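Local coordinates for DUF596 domain-containing protein (Neisseria meningitidis, PDB 2O5H), which is of unknown function but belongs to the bacterial DUF596 (COG3792) family and forms a two-chain assembly with an alpha-beta fold, at residues A54-F59 and E83-F88; E90-Y95 and F108-W113. All blocks are in the same frame, centred on the assembly; numbering follows the deposited sequence.

Contact 1. Residues A54-F59 and E83-F88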
ATOM      1  N   ALA A  54      13.232   6.273   6.142  1.00 32.44           N
ATOM      2  CA  ALA A  54      11.924   6.929   6.118  1.00 32.47           C
ATOM      3  C   ALA A  54      10.821   5.951   6.533  1.00 32.87           C
ATOM      4  O   ALA A  54       9.952   6.273   7.400  1.00 33.83           O
ATOM      5  CB  ALA A  54      11.653   7.453   4.735  1.00 31.43           C
ATOM      6  N   PHE A  55      10.851   4.762   5.936  1.00 32.26           N
ATOM      7  CA  PHE A  55       9.901   3.760   6.325  1.00 32.80           C
ATOM      8  C   PHE A  55       9.883   3.533   7.843  1.00 32.35           C
ATOM      9  O   PHE A  55       8.815   3.524   8.452  1.00 33.19           O
ATOM     10  CB  PHE A  55      10.120   2.447   5.564  1.00 32.23           C
ATOM     11  CG  PHE A  55       9.249   1.313   6.071  1.00 33.88           C
ATOM     12  CD1 PHE A  55       7.991   1.077   5.507  1.00 36.06           C
ATOM     13  CD2 PHE A  55       9.702   0.474   7.115  1.00 33.80           C
ATOM     14  CE1 PHE A  55       7.185   0.024   5.959  1.00 34.20           C
ATOM     15  CE2 PHE A  55       8.896  -0.564   7.583  1.00 33.01           C
ATOM     16  CZ  PHE A  55       7.648  -0.786   7.011  1.00 34.69           C
ATOM     17  N   PHE A  56      11.048   3.329   8.452  1.00 32.49           N
ATOM     18  CA  PHE A  56      11.106   3.036   9.883  1.00 32.58           C
ATOM     19  C   PHE A  56      10.699   4.205  10.754  1.00 32.99           C
ATOM     20  O   PHE A  56      10.172   3.997  11.847  1.00 33.01           O
ATOM     21  CB  PHE A  56      12.487   2.457  10.282  1.00 33.48           C
ATOM     22  CG  PHE A  56      12.636   1.016   9.903  1.00 36.00           C
ATOM     23  CD1 PHE A  56      11.775   0.051  10.467  1.00 36.14           C
ATOM     24  CD2 PHE A  56      13.551   0.615   8.940  1.00 33.52           C
ATOM     25  CE1 PHE A  56      11.870  -1.281  10.100  1.00 39.25           C
ATOM     26  CE2 PHE A  56      13.652  -0.781   8.567  1.00 35.99           C
ATOM     27  CZ  PHE A  56      12.827  -1.704   9.158  1.00 36.23           C
ATOM     28  N   ILE A  57      10.921   5.440  10.300  1.00 33.72           N
ATOM     29  CA  ILE A  57      10.467   6.592  11.102  1.00 33.72           C
ATOM     30  C   ILE A  57       8.927   6.611  11.119  1.00 33.15           C
ATOM     31  O   ILE A  57       8.303   6.847  12.150  1.00 32.41           O
ATOM     32  CB  ILE A  57      10.983   7.944  10.555  1.00 33.75           C
ATOM     33  CG1 ILE A  57      12.507   8.020  10.699  1.00 36.56           C
ATOM     34  CG2 ILE A  57      10.313   9.165  11.293  1.00 35.45           C
ATOM     35  CD1 ILE A  57      13.132   9.030   9.766  1.00 34.67           C
ATOM     36  N   LEU A  58       8.324   6.343   9.965  1.00 32.42           N
ATOM     37  CA  LEU A  58       6.880   6.415   9.842  1.00 31.68           C
ATOM     38  C   LEU A  58       6.262   5.260  10.642  1.00 32.87           C
ATOM     39  O   LEU A  58       5.338   5.456  11.419  1.00 32.29           O
ATOM     40  CB  LEU A  58       6.464   6.334   8.363  1.00 32.85           C
ATOM     41  CG  LEU A  58       4.949   6.237   8.006  1.00 31.98           C
ATOM     42  CD1 LEU A  58       4.146   7.468   8.548  1.00 31.83           C
ATOM     43  CD2 LEU A  58       4.829   6.121   6.491  1.00 29.66           C
ATOM     44  N   PHE A  59       6.777   4.065  10.391  1.00 33.38           N
ATOM     45  CA  PHE A  59       6.415   2.826  11.089  1.00 35.00           C
ATOM     46  C   PHE A  59       6.451   3.045  12.602  1.00 35.95           C
ATOM     47  O   PHE A  59       5.463   2.778  13.298  1.00 36.08           O
ATOM     48  CB  PHE A  59       7.435   1.803  10.611  1.00 34.88           C
ATOM     49  CG  PHE A  59       7.393   0.453  11.244  1.00 34.66           C
ATOM     50  CD1 PHE A  59       6.526  -0.526  10.770  1.00 36.07           C
ATOM     51  CD2 PHE A  59       8.348   0.111  12.223  1.00 35.74           C
ATOM     52  CE1 PHE A  59       6.564  -1.839  11.315  1.00 36.61           C
ATOM     53  CE2 PHE A  59       8.402  -1.178  12.772  1.00 35.08           C
ATOM     54  CZ  PHE A  59       7.511  -2.155  12.308  1.00 35.07           C
ATOM     55  N   GLU A  83      11.663  -2.135  19.611  1.00 34.93           N
ATOM     56  CA  GLU A  83      11.751  -3.590  19.480  1.00 34.82           C
ATOM     57  C   GLU A  83      11.284  -4.069  18.116  1.00 33.55           C
ATOM     58  O   GLU A  83      11.913  -4.949  17.515  1.00 33.20           O
ATOM     59  CB  GLU A  83      10.958  -4.302  20.582  1.00 34.08           C
ATOM     60  CG  GLU A  83      11.663  -4.260  21.938  1.00 36.53           C
ATOM     61  CD  GLU A  83      10.768  -4.680  23.080  1.00 37.13           C
ATOM     62  OE1 GLU A  83       9.567  -4.936  22.868  1.00 37.38           O
ATOM     63  OE2 GLU A  83      11.285  -4.761  24.206  1.00 40.71           O
ATOM     64  N   TRP A  84      10.186  -3.497  17.624  1.00 33.86           N
ATOM     65  CA  TRP A  84       9.643  -3.903  16.340  1.00 33.27           C
ATOM     66  C   TRP A  84      10.575  -3.447  15.210  1.00 34.04           C
ATOM     67  O   TRP A  84      10.794  -4.166  14.251  1.00 33.21           O
ATOM     68  CB  TRP A  84       8.264  -3.314  16.124  1.00 32.50           C
ATOM     69  CG  TRP A  84       7.069  -4.098  16.619  1.00 30.35           C
ATOM     70  CD1 TRP A  84       6.028  -3.601  17.346  1.00 31.97           C
ATOM     71  CD2 TRP A  84       6.752  -5.476  16.342  1.00 30.03           C
ATOM     72  NE1 TRP A  84       5.074  -4.596  17.573  1.00 32.06           N
ATOM     73  CE2 TRP A  84       5.493  -5.748  16.950  1.00 30.42           C
ATOM     74  CE3 TRP A  84       7.403  -6.505  15.631  1.00 29.04           C
ATOM     75  CZ2 TRP A  84       4.874  -7.023  16.881  1.00 32.04           C
ATOM     76  CZ3 TRP A  84       6.769  -7.776  15.539  1.00 30.98           C
ATOM     77  CH2 TRP A  84       5.521  -8.013  16.170  1.00 29.93           C
ATOM     78  N   GLU A  85      11.138  -2.255  15.333  1.00 34.46           N
ATOM     79  CA  GLU A  85      12.132  -1.850  14.336  1.00 35.48           C
ATOM     80  C   GLU A  85      13.262  -2.890  14.239  1.00 34.91           C
ATOM     81  O   GLU A  85      13.658  -3.256  13.134  1.00 34.80           O
ATOM     82  CB  GLU A  85      12.685  -0.441  14.613  1.00 35.26           C
ATOM     83  CG  GLU A  85      13.800  -0.026  13.597  1.00 35.30           C
ATOM     84  CD  GLU A  85      14.409   1.305  13.928  1.00 37.84           C
ATOM     85  OE1 GLU A  85      14.302   1.710  15.115  1.00 39.81           O
ATOM     86  OE2 GLU A  85      15.011   1.932  13.017  1.00 40.27           O
ATOM     87  N   GLN A  86      13.760  -3.390  15.371  1.00 34.62           N
ATOM     88  CA  GLN A  86      14.932  -4.274  15.373  1.00 34.41           C
ATOM     89  C   GLN A  86      14.586  -5.609  14.736  1.00 34.24           C
ATOM     90  O   GLN A  86      15.395  -6.190  13.992  1.00 33.25           O
ATOM     91  CB  GLN A  86      15.482  -4.495  16.808  1.00 36.04           C
ATOM     92  CG  GLN A  86      16.891  -5.069  16.854  1.00 41.73           C
ATOM     93  CD  GLN A  86      17.869  -4.242  15.989  1.00 49.48           C
ATOM     94  OE1 GLN A  86      18.135  -3.091  16.292  1.00 51.69           O
ATOM     95  NE2 GLN A  86      18.333  -4.813  14.874  1.00 52.73           N
ATOM     96  N   ILE A  87      13.374  -6.074  15.026  1.00 31.60           N
ATOM     97  CA  ILE A  87      12.860  -7.336  14.504  1.00 33.05           C
ATOM     98  C   ILE A  87      12.823  -7.264  12.962  1.00 33.47           C
ATOM     99  O   ILE A  87      13.347  -8.152  12.267  1.00 33.58           O
ATOM    100  CB  ILE A  87      11.458  -7.618  15.164  1.00 32.21           C
ATOM    101  CG1 ILE A  87      11.693  -8.061  16.624  1.00 33.26           C
ATOM    102  CG2 ILE A  87      10.571  -8.661  14.336  1.00 33.31           C
ATOM    103  CD1 ILE A  87      10.402  -8.158  17.493  1.00 34.02           C
ATOM    104  N   PHE A  88      12.271  -6.171  12.451  1.00 32.14           N
ATOM    105  CA  PHE A  88      12.226  -5.936  11.006  1.00 33.89           C
ATOM    106  C   PHE A  88      13.592  -5.669  10.360  1.00 34.48           C
ATOM    107  O   PHE A  88      13.892  -6.266   9.332  1.00 34.11           O
ATOM    108  CB  PHE A  88      11.266  -4.784  10.703  1.00 32.49           C
ATOM    109  CG  PHE A  88       9.815  -5.211  10.588  1.00 34.02           C
ATOM    110  CD1 PHE A  88       9.094  -5.670  11.713  1.00 34.74           C
ATOM    111  CD2 PHE A  88       9.160  -5.145   9.346  1.00 33.00           C
ATOM    112  CE1 PHE A  88       7.744  -6.078  11.595  1.00 32.69           C
ATOM    113  CE2 PHE A  88       7.799  -5.546   9.223  1.00 34.51           C
ATOM    114  CZ  PHE A  88       7.094  -5.999  10.344  1.00 32.54           C
TER

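Contact 2. Residues E90-Y95 and F108-W113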
ATOM      1  N   GLU A  90      16.450  -6.775  11.276  1.00 36.37           N
ATOM      2  CA  GLU A  90      17.247  -7.980  11.271  1.00 38.51           C
ATOM      3  C   GLU A  90      17.045  -8.837  10.035  1.00 37.44           C
ATOM      4  O   GLU A  90      17.944  -9.585   9.673  1.00 38.62           O
ATOM      5  CB  GLU A  90      17.037  -8.802  12.565  1.00 39.22           C
ATOM      6  CG  GLU A  90      17.737  -8.124  13.739  1.00 46.10           C
ATOM      7  CD  GLU A  90      18.002  -9.035  14.922  1.00 53.50           C
ATOM      8  OE1 GLU A  90      17.901 -10.276  14.777  1.00 59.73           O
ATOM      9  OE2 GLU A  90      18.326  -8.503  16.007  1.00 56.01           O
ATOM     10  N   VAL A  91      15.891  -8.700   9.372  1.00 35.73           N
ATOM     11  CA  VAL A  91      15.520  -9.556   8.244  1.00 34.61           C
ATOM     12  C   VAL A  91      15.225  -8.707   6.987  1.00 34.03           C
ATOM     13  O   VAL A  91      14.794  -9.215   5.955  1.00 32.75           O
ATOM     14  CB  VAL A  91      14.264 -10.446   8.604  1.00 34.31           C
ATOM     15  CG1 VAL A  91      14.629 -11.512   9.620  1.00 36.20           C
ATOM     16  CG2 VAL A  91      13.109  -9.588   9.141  1.00 35.15           C
ATOM     17  N   TRP A  92      15.481  -7.403   7.089  1.00 33.29           N
ATOM     18  CA  TRP A  92      15.177  -6.477   6.006  1.00 32.64           C
ATOM     19  C   TRP A  92      15.985  -6.877   4.761  1.00 32.60           C
ATOM     20  O   TRP A  92      17.195  -7.118   4.842  1.00 32.34           O
ATOM     21  CB  TRP A  92      15.546  -5.051   6.429  1.00 33.90           C
ATOM     22  CG  TRP A  92      14.977  -3.997   5.546  1.00 31.89           C
ATOM     23  CD1 TRP A  92      15.632  -3.287   4.572  1.00 33.19           C
ATOM     24  CD2 TRP A  92      13.632  -3.517   5.581  1.00 33.65           C
ATOM     25  NE1 TRP A  92      14.744  -2.378   3.992  1.00 33.82           N
ATOM     26  CE2 TRP A  92      13.521  -2.494   4.612  1.00 32.98           C
ATOM     27  CE3 TRP A  92      12.495  -3.864   6.343  1.00 34.28           C
ATOM     28  CZ2 TRP A  92      12.304  -1.830   4.351  1.00 32.54           C
ATOM     29  CZ3 TRP A  92      11.277  -3.156   6.108  1.00 34.91           C
ATOM     30  CH2 TRP A  92      11.211  -2.148   5.135  1.00 33.70           C
ATOM     31  N   PRO A  93      15.320  -6.935   3.588  1.00 33.20           N
ATOM     32  CA  PRO A  93      16.060  -7.250   2.352  1.00 32.84           C
ATOM     33  C   PRO A  93      17.272  -6.354   2.103  1.00 32.82           C
ATOM     34  O   PRO A  93      17.251  -5.151   2.440  1.00 32.08           O
ATOM     35  CB  PRO A  93      15.016  -6.956   1.263  1.00 33.76           C
ATOM     36  CG  PRO A  93      13.694  -7.347   1.954  1.00 34.23           C
ATOM     37  CD  PRO A  93      13.895  -6.663   3.299  1.00 31.57           C
ATOM     38  N   GLU A  94      18.272  -6.932   1.434  1.00 31.65           N
ATOM     39  CA  GLU A  94      19.484  -6.229   1.072  1.00 33.94           C
ATOM     40  C   GLU A  94      19.318  -5.252  -0.083  1.00 33.25           C
ATOM     41  O   GLU A  94      20.111  -4.349  -0.214  1.00 32.70           O
ATOM     42  CB  GLU A  94      20.585  -7.230   0.758  1.00 33.93           C
ATOM     43  CG  GLU A  94      21.112  -7.986   1.997  1.00 37.07           C
ATOM     44  CD  GLU A  94      22.307  -8.887   1.659  1.00 36.92           C
ATOM     45  OE1 GLU A  94      22.273  -9.560   0.624  1.00 44.30           O
ATOM     46  OE2 GLU A  94      23.303  -8.884   2.398  1.00 42.33           O
ATOM     47  N   TYR A  95      18.288  -5.442  -0.906  1.00 33.84           N
ATOM     48  CA  TYR A  95      18.087  -4.639  -2.126  1.00 34.23           C
ATOM     49  C   TYR A  95      16.607  -4.418  -2.217  1.00 35.54           C
ATOM     50  O   TYR A  95      15.825  -5.222  -1.710  1.00 34.72           O
ATOM     51  CB  TYR A  95      18.575  -5.384  -3.395  1.00 33.55           C
ATOM     52  CG  TYR A  95      20.059  -5.673  -3.379  1.00 33.52           C
ATOM     53  CD1 TYR A  95      20.990  -4.704  -3.821  1.00 33.05           C
ATOM     54  CD2 TYR A  95      20.543  -6.882  -2.893  1.00 30.25           C
ATOM     55  CE1 TYR A  95      22.311  -4.943  -3.766  1.00 30.80           C
ATOM     56  CE2 TYR A  95      21.884  -7.133  -2.839  1.00 32.11           C
ATOM     57  CZ  TYR A  95      22.761  -6.157  -3.283  1.00 30.14           C
ATOM     58  OH  TYR A  95      24.095  -6.386  -3.243  1.00 34.55           O
ATOM     59  N   PHE A 108      11.047  -9.985  -7.393  1.00 46.01           N
ATOM     60  CA  PHE A 108      10.649  -9.840  -6.000  1.00 42.53           C
ATOM     61  C   PHE A 108      11.157  -8.513  -5.460  1.00 42.55           C
ATOM     62  O   PHE A 108      12.317  -8.131  -5.698  1.00 43.79           O
ATOM     63  CB  PHE A 108      11.176 -11.020  -5.197  1.00 41.67           C
ATOM     64  CG  PHE A 108      10.464 -11.245  -3.897  1.00 38.83           C
ATOM     65  CD1 PHE A 108       9.270 -11.985  -3.861  1.00 41.24           C
ATOM     66  CD2 PHE A 108      11.000 -10.792  -2.720  1.00 39.99           C
ATOM     67  CE1 PHE A 108       8.602 -12.217  -2.660  1.00 40.07           C
ATOM     68  CE2 PHE A 108      10.344 -11.016  -1.513  1.00 39.86           C
ATOM     69  CZ  PHE A 108       9.139 -11.744  -1.490  1.00 38.06           C
ATOM     70  N   ASP A 109      10.291  -7.781  -4.780  1.00 39.94           N
ATOM     71  CA  ASP A 109      10.650  -6.483  -4.277  1.00 37.90           C
ATOM     72  C   ASP A 109      10.219  -6.273  -2.835  1.00 36.55           C
ATOM     73  O   ASP A 109       9.552  -7.127  -2.275  1.00 36.47           O
ATOM     74  CB  ASP A 109      10.160  -5.373  -5.220  1.00 39.69           C
ATOM     75  CG  ASP A 109       8.648  -5.289  -5.326  1.00 39.39           C
ATOM     76  OD1 ASP A 109       7.910  -5.759  -4.433  1.00 38.35           O
ATOM     77  OD2 ASP A 109       8.197  -4.718  -6.340  1.00 45.33           O
ATOM     78  N   ILE A 110      10.584  -5.139  -2.253  0.50 35.84           N
ATOM     79  CA  ILE A 110      10.288  -4.876  -0.846  0.50 34.94           C
ATOM     80  C   ILE A 110       8.780  -4.825  -0.546  0.50 34.31           C
ATOM     81  O   ILE A 110       8.354  -5.237   0.527  0.50 33.37           O
ATOM     82  CB  ILE A 110      10.974  -3.570  -0.380  0.50 35.34           C
ATOM     83  CG1 ILE A 110      10.728  -3.322   1.106  0.50 34.22           C
ATOM     84  CG2 ILE A 110      10.578  -2.406  -1.258  0.50 35.48           C
ATOM     85  CD1 ILE A 110      11.539  -4.250   1.928  0.50 35.03           C
ATOM     86  N   GLY A 111       7.997  -4.276  -1.476  1.00 33.97           N
ATOM     87  CA  GLY A 111       6.531  -4.334  -1.381  1.00 34.56           C
ATOM     88  C   GLY A 111       6.015  -5.767  -1.212  1.00 34.16           C
ATOM     89  O   GLY A 111       5.171  -6.054  -0.342  1.00 34.47           O
HETATM   90  N   MSE A 112       6.501  -6.672  -2.060  1.00 33.28           N
HETATM   91  CA  MSE A 112       6.079  -8.077  -1.994  1.00 34.86           C
HETATM   92  C   MSE A 112       6.500  -8.744  -0.694  1.00 34.29           C
HETATM   93  O   MSE A 112       5.722  -9.485  -0.089  1.00 33.74           O
HETATM   94  CB  MSE A 112       6.661  -8.855  -3.159  1.00 35.21           C
HETATM   95  CG  MSE A 112       6.052  -8.412  -4.464  1.00 38.48           C
HETATM   96 SE   MSE A 112       6.848  -9.294  -6.017  0.80 44.23          SE
HETATM   97  CE  MSE A 112       6.467  -7.921  -7.338  1.00 38.03           C
ATOM     98  N   TRP A 113       7.743  -8.483  -0.271  1.00 32.96           N
ATOM     99  CA  TRP A 113       8.255  -8.980   1.023  1.00 32.84           C
ATOM    100  C   TRP A 113       7.353  -8.550   2.207  1.00 33.42           C
ATOM    101  O   TRP A 113       6.993  -9.360   3.104  1.00 34.68           O
ATOM    102  CB  TRP A 113       9.715  -8.507   1.193  1.00 32.81           C
ATOM    103  CG  TRP A 113      10.417  -9.039   2.426  1.00 31.90           C
ATOM    104  CD1 TRP A 113      11.093 -10.201   2.540  1.00 34.51           C
ATOM    105  CD2 TRP A 113      10.487  -8.398   3.713  1.00 35.40           C
ATOM    106  NE1 TRP A 113      11.571 -10.350   3.832  1.00 33.43           N
ATOM    107  CE2 TRP A 113      11.211  -9.249   4.566  1.00 35.43           C
ATOM    108  CE3 TRP A 113      10.022  -7.168   4.216  1.00 34.71           C
ATOM    109  CZ2 TRP A 113      11.516  -8.905   5.901  1.00 33.29           C
ATOM    110  CZ3 TRP A 113      10.265  -6.850   5.541  1.00 36.04           C
ATOM    111  CH2 TRP A 113      11.032  -7.719   6.372  1.00 36.07           C
TER

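Contact 1. Residues A54-F59 and E83-F88
Phe56 and Phe59 reach helix 83-88 with different first torsions: Phe59 sets CG anti to the backbone N (chi1 175°), whereas Phe56 swings CG beside it (chi1 -77°). The Phe56 ring meets Glu85 CG and Phe88 CB, while the Phe59 ring meets Glu85 N and the Phe88 ring. Phe59 drives an edge toward Phe88: CZ stands over one face, off-centre toward the rim, 3.9 Å from Phe88 CD1. This edge-to-face pair has centroids 5.0 Å apart. The neighbouring rim atom, Phe59 CE2, lies 4.0 Å from Trp84 CB and meets the backbone at Glu85 N near the ring plane, while the Trp84 indole leads away from the contact.

Phe56 sits a turn earlier in the helix. Its CE1 is 3.6 Å from Phe88 CB, which sits at the ring's edge, and CD1 lies 3.7 Å from Glu85 CG. Over the centre of one Phe56 face stands Phe55 CD2, from the preceding residue. Glu85, extended from CG onward, carries its carboxylate past Phe56, OE2 standing 3.8 Å from Phe56 CB. That oxygen forms a salt bridge with Arg89, one turn further along its own helix. Leu70 of strand 68-72 packs on Phe59, Trp84 and Phe88, tying the helix pair to the sheet.

The segment axes run roughly antiparallel, at 147° and 10.6 Å apart, a separation spanned mainly by the phenylalanine side chains. With no hydrogen bond between the segments, cohesion rests on aromatic and aliphatic packing in a buried interior; the one charged group taking part sets its CG methylene against the Phe56 ring, and the salt bridge to Arg89 probably offsets the cost of burying its charge.

Contact 2. Residues E90-Y95 and F108-W113
Pro93 sets CG and CD over one face of the Trp113 indole, with CG 3.8 Å from the centroid of the five-membered ring of Trp113 and close to its normal, a CH-pi contact. Pro93 CD rests over the same face, nearer the middle of the indole. Trp113 holds CG anti to the backbone N (chi1 -175°); its indole lies against segment 90-95. At the far rim, Trp113 CZ2 comes within 3.3 Å of Val91 O, and Val91 CG2 lies at the edge of the indole, in its plane, 3.7 Å from Trp113 CZ2.

Ile110, one turn earlier, likewise has CG1 anti to the backbone N, and chi2 (74°) brings CD1 against both Trp92 and Pro93 in one of the two conformers of Ile110. In that conformer the methyl stands over a face of Trp92, 3.8 Å from the centroid of the six-membered ring in a second CH-pi contact, and Ile110 CD1 reaches Pro93 CD at 3.6 Å. Although the Trp92 CB points away from helix 110-113, the indole turns back toward it. Trp92 CE3 lies 3.8 Å from Trp113 CZ3; the two six-membered rings are inclined at 71°, obliquely disposed. Trp38 of helix 34-41 adds to this packing by touching both Trp92 and Ile110.

Asp109 fixes the start of the helix: its OD1 accepts from Met112 N (a selenomethionine) at 2.9 Å, nearly along its own C-O axis. On the outer side Met112 packs on Thr115 of the second subunit. The whole is hydrophobic packing that joins the loop after helix 81-91 to the start of helix 110-116, where Asp109 makes a classic side-chain N-cap.

Overall arrangement
Contact 1 and contact 2 follow one another along the chain, their centres about 13 Å apart, and both draw on helix 81-91: its middle packs against helix 48-64, and its C-terminal end and the loop beyond meet helix 110-116. Contact 1 lies about 5 Å from the centre of the chain, contact 2 about 12 Å out. They touch directly through Trp92, whose CE3 is 3.6 Å from Phe56 CZ and whose CH2 is equally close to Phe55 CD2. Helix 34-41 borders both. Aromatic packing thus continues from the core, beside the antiparallel sheet, out to a partly buried edge at helix 110-116, which also faces the second subunit.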